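Local atomic coordinates of AlgX/AlgJ SGNH hydrolase-like domain-containing protein (Eubacterium siraeum, PDB entry 4NZK), a protein that is of unknown function but, as a DHHW-family member of the SGNH hydrolase clan, may be a hydrolase or esterase-like enzyme. Residues A[90-95]-A[329-334]; A[111-116]-A[144-149]; A[154-159]-A[216-221]. One frame throughout, in Å; residues are numbered along the deposited sequence.

Contact 1 fastens the central sheet to a flanking helix, while contacts 2 and 3 lie off beyond the Cys-334 end of strand 328-334, and both are nested in the long loop that contact 1 closes. The centre of contact 1 is about 22 Å from that of contact 2 and about 30 Å from that of contact 3, with nearest atoms about 8 Å apart in each case. Contacts 2 and 3, with centres about 15 Å apart, touch directly: Leu-149 CD1 packs 3.4 Å from Tyr-158 OH. Cys-334, at the end of the contact 1 strand, is covalently linked through SG to an unidentified ligand, probably from the crystallisation liquor.

Contact 1 of 3, residues A[90-95]-A[329-334]; sequences NEFKEK and VLFTMC
Val-329 and Phe-331 of strand 328-334 both pack against Phe-92 of helix 83-96, a helix-on-sheet contact in the alpha/beta fold expected of the SGNH hydrolase clan. The strand runs inside the mixed sheet, parallel to its neighbours 101-107 and 282-287, and the helix lies against one face of that sheet. Burial explains the residue types: everything that touches here is apolar, so nothing asks for a polar partner.

Val-329 comes first. Both its methyl groups meet the far end of the Phe-92 ring; CG1 lies 3.8 Å from Phe-92 CE2, and CG2 is 4.0 Å from that same atom. The two side chains arrive from opposite directions, and a branched valine, its methyls held close to the backbone, offers a broad, short surface to a long partner. Ile-321 of helix 317-323 touches both residues, and Ala-317 also touches Phe-92.

Leu-330 points to the other face of the sheet, where it meets Phe-298. Phe-331 then returns to the helix side. Phe-92 extends from its helix with CG anti to the backbone N (chi1 177°), which carries the ring down to the strand and presents a face to the newcomer. The rings form a T-shaped (edge-to-face) pair, with centroids 5.2 Å apart and planes at 80°. The stem of the T is Phe-331: its CE1-CZ edge is directed at the Phe-92 face, bringing the slightly positive ring hydrogens to the electron-rich pi cloud. Phe-331 CE1 approaches Phe-92 CD2 to 3.7 Å, and Phe-331 CZ stands 3.8 Å above the plane of the Phe-92 ring, displaced from its centre toward the rim.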
loop_
_atom_site.group_PDB
_atom_site.type_symbol
_atom_site.label_atom_id
_atom_site.label_comp_id
_atom_site.label_asym_id
_atom_site.label_seq_id
_atom_site.Cartn_x
_atom_site.Cartn_y
_atom_site.Cartn_z
ATOM N N ASN A 90 2.300 15.472 -10.623
ATOM C CA ASN A 90 1.967 16.874 -10.920
ATOM C C ASN A 90 1.219 16.971 -12.252
ATOM O O ASN A 90 0.257 17.730 -12.372
ATOM C CB ASN A 90 3.205 17.723 -10.948
ATOM C CG ASN A 90 3.767 17.950 -9.553
ATOM O OD1 ASN A 90 3.083 17.730 -8.537
ATOM N ND2 ASN A 90 5.025 18.384 -9.507
ATOM N N GLU A 91 1.667 16.188 -13.226
ATOM C CA GLU A 91 1.026 16.156 -14.541
ATOM C C GLU A 91 -0.391 15.612 -14.431
ATOM O O GLU A 91 -1.323 16.158 -15.046
ATOM C CB GLU A 91 1.834 15.307 -15.521
ATOM C CG GLU A 91 1.147 15.080 -16.865
ATOM C CD GLU A 91 1.171 16.296 -17.784
ATOM O OE1 GLU A 91 1.858 17.298 -17.456
ATOM O OE2 GLU A 91 0.532 16.224 -18.872
ATOM N N PHE A 92 -0.543 14.520 -13.669
ATOM C CA PHE A 92 -1.848 13.964 -13.463
ATOM C C PHE A 92 -2.773 15.026 -12.872
ATOM O O PHE A 92 -3.932 15.167 -13.301
ATOM C CB PHE A 92 -1.772 12.738 -12.538
ATOM C CG PHE A 92 -3.120 12.159 -12.234
ATOM C CD1 PHE A 92 -3.711 11.255 -13.078
ATOM C CD2 PHE A 92 -3.791 12.541 -11.107
ATOM C CE1 PHE A 92 -4.964 10.741 -12.794
ATOM C CE2 PHE A 92 -5.038 12.053 -10.826
ATOM C CZ PHE A 92 -5.622 11.155 -11.670
ATOM N N LYS A 93 -2.299 15.730 -11.842
ATOM C CA LYS A 93 -3.108 16.758 -11.194
ATOM C C LYS A 93 -3.484 17.875 -12.176
ATOM O O LYS A 93 -4.637 18.338 -12.190
ATOM C CB LYS A 93 -2.400 17.303 -9.967
ATOM C CG LYS A 93 -3.059 18.534 -9.370
ATOM C CD LYS A 93 -4.465 18.323 -8.828
ATOM C CE LYS A 93 -5.043 19.676 -8.396
ATOM N NZ LYS A 93 -6.349 19.485 -7.714
ATOM N N GLU A 94 -2.530 18.282 -13.027
ATOM C CA GLU A 94 -2.851 19.313 -14.025
ATOM C C GLU A 94 -3.993 18.823 -14.945
ATOM O O GLU A 94 -4.838 19.620 -15.366
ATOM C CB GLU A 94 -1.620 19.654 -14.881
ATOM C CG GLU A 94 -0.476 20.373 -14.202
ATOM C CD GLU A 94 0.805 20.426 -15.068
ATOM O OE1 GLU A 94 0.772 20.102 -16.290
ATOM O OE2 GLU A 94 1.867 20.745 -14.499
ATOM N N LYS A 95 -3.950 17.550 -15.317
ATOM C CA LYS A 95 -4.951 16.938 -16.217
ATOM C C LYS A 95 -6.339 16.833 -15.606
ATOM O O LYS A 95 -7.338 16.970 -16.304
ATOM C CB LYS A 95 -4.534 15.541 -16.672
ATOM C CG LYS A 95 -3.246 15.498 -17.466
ATOM C CD LYS A 95 -3.197 16.616 -18.479
ATOM C CE LYS A 95 -1.981 16.470 -19.386
ATOM N NZ LYS A 95 -2.133 17.157 -20.688
ATOM N N VAL A 329 -8.384 11.379 -5.440
ATOM C CA VAL A 329 -7.432 10.388 -5.967
ATOM C C VAL A 329 -6.309 10.252 -4.953
ATOM O O VAL A 329 -5.744 11.262 -4.533
ATOM C CB VAL A 329 -6.854 10.827 -7.341
ATOM C CG1 VAL A 329 -5.842 9.797 -7.831
ATOM C CG2 VAL A 329 -7.984 10.979 -8.348
ATOM N N LEU A 330 -5.964 9.012 -4.607
ATOM C CA LEU A 330 -4.846 8.742 -3.743
ATOM C C LEU A 330 -3.801 7.924 -4.497
ATOM O O LEU A 330 -4.086 6.851 -4.981
ATOM C CB LEU A 330 -5.325 7.963 -2.517
ATOM C CG LEU A 330 -4.229 7.475 -1.589
ATOM C CD1 LEU A 330 -3.455 8.625 -0.964
ATOM C CD2 LEU A 330 -4.834 6.597 -0.507
ATOM N N PHE A 331 -2.581 8.455 -4.534
ATOM C CA PHE A 331 -1.406 7.722 -4.974
ATOM C C PHE A 331 -0.700 7.249 -3.701
ATOM O O PHE A 331 -0.341 8.077 -2.819
ATOM C CB PHE A 331 -0.448 8.624 -5.731
ATOM C CG PHE A 331 -0.907 8.944 -7.114
ATOM C CD1 PHE A 331 -1.750 10.006 -7.346
ATOM C CD2 PHE A 331 -0.546 8.141 -8.171
ATOM C CE1 PHE A 331 -2.172 10.311 -8.636
ATOM C CE2 PHE A 331 -0.981 8.418 -9.461
ATOM C CZ PHE A 331 -1.800 9.502 -9.680
ATOM N N THR A 332 -0.541 5.935 -3.584
ATOM C CA THR A 332 0.084 5.389 -2.406
ATOM C C THR A 332 0.913 4.181 -2.766
ATOM O O THR A 332 0.485 3.318 -3.516
ATOM C CB THR A 332 -0.966 5.110 -1.317
ATOM O OG1 THR A 332 -0.296 4.706 -0.095
ATOM C CG2 THR A 332 -1.969 4.065 -1.714
HETATM N N MSE A 333 2.121 4.150 -2.209
HETATM C CA MSE A 333 3.080 3.105 -2.507
HETATM C C MSE A 333 4.238 3.198 -1.574
HETATM O O MSE A 333 4.382 4.187 -0.852
HETATM C CB MSE A 333 3.575 3.228 -3.945
HETATM C CG MSE A 333 4.106 4.605 -4.365
HETATM SE SE MSE A 333 4.380 4.389 -6.330
HETATM C CE MSE A 333 2.515 5.015 -6.468
ATOM N N CYS A 334 5.081 2.176 -1.562
ATOM C CA CYS A 334 6.278 2.238 -0.737
ATOM C C CYS A 334 7.358 3.058 -1.441
ATOM O O CYS A 334 7.313 3.325 -2.633
ATOM C CB CYS A 334 6.781 0.842 -0.381
ATOM S SG CYS A 334 7.622 0.022 -1.760
#

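Contact 2 of 3, residues A[111-116]-A[144-149]; sequences GAYYLP and DGYAAL
Ala-112 brings its methyl obliquely against the ring of Tyr-146, with CB 4.0 Å from Tyr-146 CE2; the same methyl covers the centre of one face of the Tyr-113 ring, and the shortness of alanine lets it lie directly against that ring. Tyr-113 has the largest share of the contact. With CG anti to its carbonyl carbon (chi1 -50°), the ring reaches across to helix 145-150 and slides past Tyr-146 in the opposite direction, the planes at an oblique 47°. Its OH donates to Tyr-146 O at 2.8 Å, in the carbonyl plane and on a lone pair. Thus a short, weakly bonded helical turn is pinned to the first turn of helix 145-150, whose N-cap is Asp-144: OD1 accepts from Ala-147 N at 3.0 Å, from above the carboxylate plane. The Tyr-113 hydroxyl oxygen also stands 3.5 Å above the centre of the Tyr-146 ring. An alanine in place of Tyr-146 would keep the carbonyl but would probably strip the Tyr-113 phenol of this aromatic floor and let it shift. Leu-149 meets the phenol crosswise with CB 3.4 Å from Tyr-113 OH.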
loop_
_atom_site.group_PDB
_atom_site.type_symbol
_atom_site.label_atom_id
_atom_site.label_comp_id
_atom_site.label_asym_id
_atom_site.label_seq_id
_atom_site.Cartn_x
_atom_site.Cartn_y
_atom_site.Cartn_z
ATOM N N GLY A 111 12.531 -1.283 7.389
ATOM C CA GLY A 111 13.866 -0.841 7.702
ATOM C C GLY A 111 13.943 0.598 8.139
ATOM O O GLY A 111 14.946 1.012 8.745
ATOM N N ALA A 112 12.919 1.400 7.848
ATOM C CA ALA A 112 12.920 2.760 8.398
ATOM C C ALA A 112 12.892 2.790 9.926
ATOM O O ALA A 112 13.406 3.745 10.545
ATOM C CB ALA A 112 11.727 3.525 7.925
ATOM N N TYR A 113 12.280 1.761 10.520
ATOM C CA TYR A 113 12.035 1.743 11.943
ATOM C C TYR A 113 12.745 0.660 12.746
ATOM O O TYR A 113 13.004 0.850 13.929
ATOM C CB TYR A 113 10.538 1.585 12.203
ATOM C CG TYR A 113 9.670 2.554 11.432
ATOM C CD1 TYR A 113 9.747 3.911 11.675
ATOM C CD2 TYR A 113 8.771 2.118 10.498
ATOM C CE1 TYR A 113 8.971 4.821 10.950
ATOM C CE2 TYR A 113 7.973 3.006 9.783
ATOM C CZ TYR A 113 8.075 4.370 10.021
ATOM O OH TYR A 113 7.287 5.226 9.294
ATOM N N TYR A 114 13.014 -0.480 12.118
ATOM C CA TYR A 114 13.436 -1.682 12.825
ATOM C C TYR A 114 14.842 -2.201 12.540
ATOM O O TYR A 114 15.211 -3.239 13.066
ATOM C CB TYR A 114 12.443 -2.789 12.497
ATOM C CG TYR A 114 11.053 -2.496 13.039
ATOM C CD1 TYR A 114 10.782 -2.578 14.388
ATOM C CD2 TYR A 114 10.026 -2.155 12.212
ATOM C CE1 TYR A 114 9.509 -2.325 14.886
ATOM C CE2 TYR A 114 8.747 -1.922 12.692
ATOM C CZ TYR A 114 8.494 -1.996 14.034
ATOM O OH TYR A 114 7.214 -1.754 14.455
ATOM N N LEU A 115 15.612 -1.488 11.735
ATOM C CA LEU A 115 16.983 -1.900 11.480
ATOM C C LEU A 115 17.780 -1.821 12.767
ATOM O O LEU A 115 17.725 -0.791 13.460
ATOM C CB LEU A 115 17.570 -1.024 10.358
ATOM C CG LEU A 115 18.758 -1.507 9.573
ATOM C CD1 LEU A 115 18.461 -2.841 8.869
ATOM C CD2 LEU A 115 19.143 -0.432 8.585
ATOM N N PRO A 116 18.511 -2.904 13.113
ATOM C CA PRO A 116 19.207 -2.865 14.378
ATOM C C PRO A 116 20.419 -1.989 14.343
ATOM O O PRO A 116 20.851 -1.498 13.272
ATOM C CB PRO A 116 19.609 -4.322 14.648
ATOM C CG PRO A 116 19.251 -5.089 13.468
ATOM C CD PRO A 116 18.517 -4.240 12.501
ATOM N N ASP A 144 1.252 12.509 5.650
ATOM C CA ASP A 144 2.417 12.055 6.393
ATOM C C ASP A 144 2.203 10.677 7.016
ATOM O O ASP A 144 2.040 10.517 8.237
ATOM C CB ASP A 144 2.832 13.070 7.442
ATOM C CG ASP A 144 4.270 12.889 7.912
ATOM O OD1 ASP A 144 4.905 11.825 7.636
ATOM O OD2 ASP A 144 4.744 13.845 8.592
ATOM N N GLY A 145 2.204 9.683 6.147
ATOM C CA GLY A 145 2.117 8.284 6.556
ATOM C C GLY A 145 3.316 7.867 7.366
ATOM O O GLY A 145 3.183 7.069 8.301
ATOM N N TYR A 146 4.489 8.392 7.015
ATOM C CA TYR A 146 5.705 8.083 7.765
ATOM C C TYR A 146 5.559 8.376 9.261
ATOM O O TYR A 146 5.867 7.558 10.092
ATOM C CB TYR A 146 6.891 8.856 7.202
ATOM C CG TYR A 146 8.184 8.466 7.831
ATOM C CD1 TYR A 146 8.579 8.912 9.095
ATOM C CD2 TYR A 146 9.014 7.606 7.169
ATOM C CE1 TYR A 146 9.781 8.488 9.644
ATOM C CE2 TYR A 146 10.195 7.175 7.737
ATOM C CZ TYR A 146 10.575 7.604 8.951
ATOM O OH TYR A 146 11.784 7.135 9.443
ATOM N N ALA A 147 5.062 9.562 9.576
ATOM C CA ALA A 147 4.896 9.955 10.957
ATOM C C ALA A 147 3.818 9.134 11.634
ATOM O O ALA A 147 3.912 8.858 12.831
ATOM C CB ALA A 147 4.571 11.438 11.075
ATOM N N ALA A 148 2.777 8.778 10.888
ATOM C CA ALA A 148 1.701 7.978 11.462
ATOM C C ALA A 148 2.225 6.623 11.898
ATOM O O ALA A 148 1.936 6.155 12.987
ATOM C CB ALA A 148 0.582 7.823 10.457
ATOM N N LEU A 149 3.058 6.007 11.082
ATOM C CA LEU A 149 3.595 4.693 11.427
ATOM C C LEU A 149 4.622 4.789 12.541
ATOM O O LEU A 149 4.677 3.919 13.410
ATOM C CB LEU A 149 4.214 4.062 10.206
ATOM C CG LEU A 149 3.207 3.642 9.136
ATOM C CD1 LEU A 149 3.901 3.586 7.764
ATOM C CD2 LEU A 149 2.557 2.273 9.457
#

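Contact 3 of 3, residues A[154-159]-A[216-221]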
loop_
_atom_site.group_PDB
_atom_site.type_symbol
_atom_site.label_atom_id
_atom_site.label_comp_id
_atom_site.label_asym_id
_atom_site.label_seq_id
_atom_site.Cartn_x
_atom_site.Cartn_y
_atom_site.Cartn_z
ATOM N N ASN A 154 5.879 0.175 18.425
ATOM C CA ASN A 154 5.785 -0.872 19.420
ATOM C C ASN A 154 4.720 -1.913 19.140
ATOM O O ASN A 154 4.677 -2.972 19.801
ATOM C CB ASN A 154 5.577 -0.267 20.805
ATOM C CG ASN A 154 6.802 0.472 21.310
ATOM O OD1 ASN A 154 7.944 0.161 20.940
ATOM N ND2 ASN A 154 6.586 1.399 22.192
ATOM N N GLU A 155 3.843 -1.619 18.178
ATOM C CA GLU A 155 2.800 -2.510 17.781
ATOM C C GLU A 155 3.242 -3.387 16.601
ATOM O O GLU A 155 4.306 -3.174 16.022
ATOM C CB GLU A 155 1.539 -1.719 17.437
ATOM C CG GLU A 155 0.999 -0.882 18.606
ATOM C CD GLU A 155 0.033 0.166 18.144
ATOM O OE1 GLU A 155 -0.873 -0.178 17.351
ATOM O OE2 GLU A 155 0.216 1.350 18.537
ATOM N N TYR A 156 2.428 -4.374 16.245
ATOM C CA TYR A 156 2.783 -5.336 15.184
ATOM C C TYR A 156 2.284 -4.754 13.845
ATOM O O TYR A 156 1.363 -5.264 13.200
ATOM C CB TYR A 156 2.141 -6.678 15.496
ATOM C CG TYR A 156 2.659 -7.907 14.767
ATOM C CD1 TYR A 156 3.539 -7.830 13.687
ATOM C CD2 TYR A 156 2.234 -9.157 15.165
ATOM C CE1 TYR A 156 3.999 -8.980 13.050
ATOM C CE2 TYR A 156 2.681 -10.305 14.539
ATOM C CZ TYR A 156 3.560 -10.217 13.482
ATOM O OH TYR A 156 3.967 -11.393 12.889
ATOM N N ILE A 157 2.961 -3.691 13.428
ATOM C CA ILE A 157 2.551 -2.927 12.260
ATOM C C ILE A 157 3.208 -3.404 10.972
ATOM O O ILE A 157 2.690 -3.174 9.867
ATOM C CB ILE A 157 2.777 -1.408 12.426
ATOM C CG1 ILE A 157 4.181 -1.103 12.926
ATOM C CG2 ILE A 157 1.689 -0.852 13.350
ATOM C CD1 ILE A 157 4.577 0.342 12.673
ATOM N N TYR A 158 4.355 -4.069 11.113
ATOM C CA TYR A 158 5.062 -4.625 9.957
ATOM C C TYR A 158 5.276 -6.119 10.134
ATOM O O TYR A 158 5.427 -6.613 11.228
ATOM C CB TYR A 158 6.423 -3.957 9.721
ATOM C CG TYR A 158 6.363 -2.620 9.024
ATOM C CD1 TYR A 158 6.208 -1.436 9.737
ATOM C CD2 TYR A 158 6.448 -2.554 7.609
ATOM C CE1 TYR A 158 6.127 -0.242 9.081
ATOM C CE2 TYR A 158 6.390 -1.329 6.956
ATOM C CZ TYR A 158 6.226 -0.184 7.718
ATOM O OH TYR A 158 6.118 1.080 7.153
ATOM N N THR A 159 5.246 -6.846 9.029
ATOM C CA THR A 159 5.603 -8.270 9.101
ATOM C C THR A 159 7.118 -8.409 9.207
ATOM O O THR A 159 7.862 -7.482 8.850
ATOM C CB THR A 159 5.138 -9.016 7.877
ATOM O OG1 THR A 159 5.899 -8.569 6.767
ATOM C CG2 THR A 159 3.644 -8.767 7.641
ATOM N N ASP A 216 10.358 -19.039 11.129
ATOM C CA ASP A 216 9.822 -18.058 12.095
ATOM C C ASP A 216 8.657 -17.259 11.449
ATOM O O ASP A 216 8.738 -16.078 11.161
ATOM C CB ASP A 216 10.970 -17.188 12.616
ATOM C CG ASP A 216 10.682 -16.551 13.977
ATOM O OD1 ASP A 216 9.529 -16.618 14.480
ATOM O OD2 ASP A 216 11.633 -15.969 14.555
ATOM N N PRO A 217 7.559 -17.949 11.163
ATOM C CA PRO A 217 6.453 -17.309 10.495
ATOM C C PRO A 217 5.779 -16.194 11.279
ATOM O O PRO A 217 5.818 -16.159 12.509
ATOM C CB PRO A 217 5.453 -18.432 10.227
ATOM C CG PRO A 217 5.913 -19.574 10.985
ATOM C CD PRO A 217 7.309 -19.373 11.446
ATOM N N ASP A 218 5.198 -15.273 10.521
ATOM C CA ASP A 218 4.355 -14.236 11.095
ATOM C C ASP A 218 2.964 -14.759 11.405
ATOM O O ASP A 218 2.495 -15.762 10.847
ATOM C CB ASP A 218 4.165 -13.104 10.088
ATOM C CG ASP A 218 5.380 -12.203 9.962
ATOM O OD1 ASP A 218 5.592 -11.344 10.867
ATOM O OD2 ASP A 218 6.072 -12.272 8.890
ATOM N N THR A 219 2.266 -13.985 12.229
ATOM C CA THR A 219 0.838 -14.106 12.347
ATOM C C THR A 219 0.296 -12.920 11.564
ATOM O O THR A 219 0.700 -11.770 11.806
ATOM C CB THR A 219 0.379 -13.958 13.810
ATOM O OG1 THR A 219 0.935 -15.034 14.585
ATOM C CG2 THR A 219 -1.142 -13.962 13.897
ATOM N N PHE A 220 -0.579 -13.193 10.613
ATOM C CA PHE A 220 -1.185 -12.180 9.804
ATOM C C PHE A 220 -2.592 -11.893 10.289
ATOM O O PHE A 220 -3.472 -12.739 10.193
ATOM C CB PHE A 220 -1.210 -12.683 8.372
ATOM C CG PHE A 220 -1.671 -11.682 7.372
ATOM C CD1 PHE A 220 -0.781 -10.765 6.825
ATOM C CD2 PHE A 220 -2.980 -11.688 6.937
ATOM C CE1 PHE A 220 -1.216 -9.858 5.837
ATOM C CE2 PHE A 220 -3.419 -10.811 5.959
ATOM C CZ PHE A 220 -2.543 -9.889 5.414
ATOM N N THR A 221 -2.820 -10.660 10.731
ATOM C CA THR A 221 -4.120 -10.273 11.259
ATOM C C THR A 221 -4.725 -9.240 10.363
ATOM O O THR A 221 -4.073 -8.224 10.053
ATOM C CB THR A 221 -3.970 -9.709 12.674
ATOM O OG1 THR A 221 -3.307 -10.687 13.490
ATOM C CG2 THR A 221 -5.328 -9.349 13.253
#
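A single phenol hydroxyl works in both directions here: Tyr-156 OH donates to Asp-218 OD1 at 2.6 Å and accepts from Thr-219 N at 3.2 Å. The carboxylate and the following backbone N-H thus hold the hydroxyl between them, a task suited to tyrosine, whose rigid ring can carry a donor-acceptor oxygen across to another segment. Asp-218 OD1 receives the bond on its anti lone pair, away from OD2, and lies in the plane of the phenol ring at its edge; ring and carboxylate are turned 39° apart. Tyr-156 is the centre of an inverse gamma turn, and its CG, anti to the backbone N (chi1 -164°), sends the ring out toward residues 218-219. Tyr-156 CE2 also lies 3.7 Å from Thr-219 O, which sits obliquely to the ring.

In one of its two conformers, Thr-159 has CB 3.5 Å from Asp-218 OD2, while its OG1 bonds to His-164 O. Asp-218 is also gripped by the chain just beyond Thr-159, OD1 taking Arg-160 N and OD2 taking Thr-161 OG1, which makes an aspartate apt at this buried site.

The loop 154-159 runs between helices 145-150 and 167-180, just ahead of the DHHW sequence that contains His-164, and the contact ties it to the start of strand 218-224, which pairs antiparallel with strand 192-199.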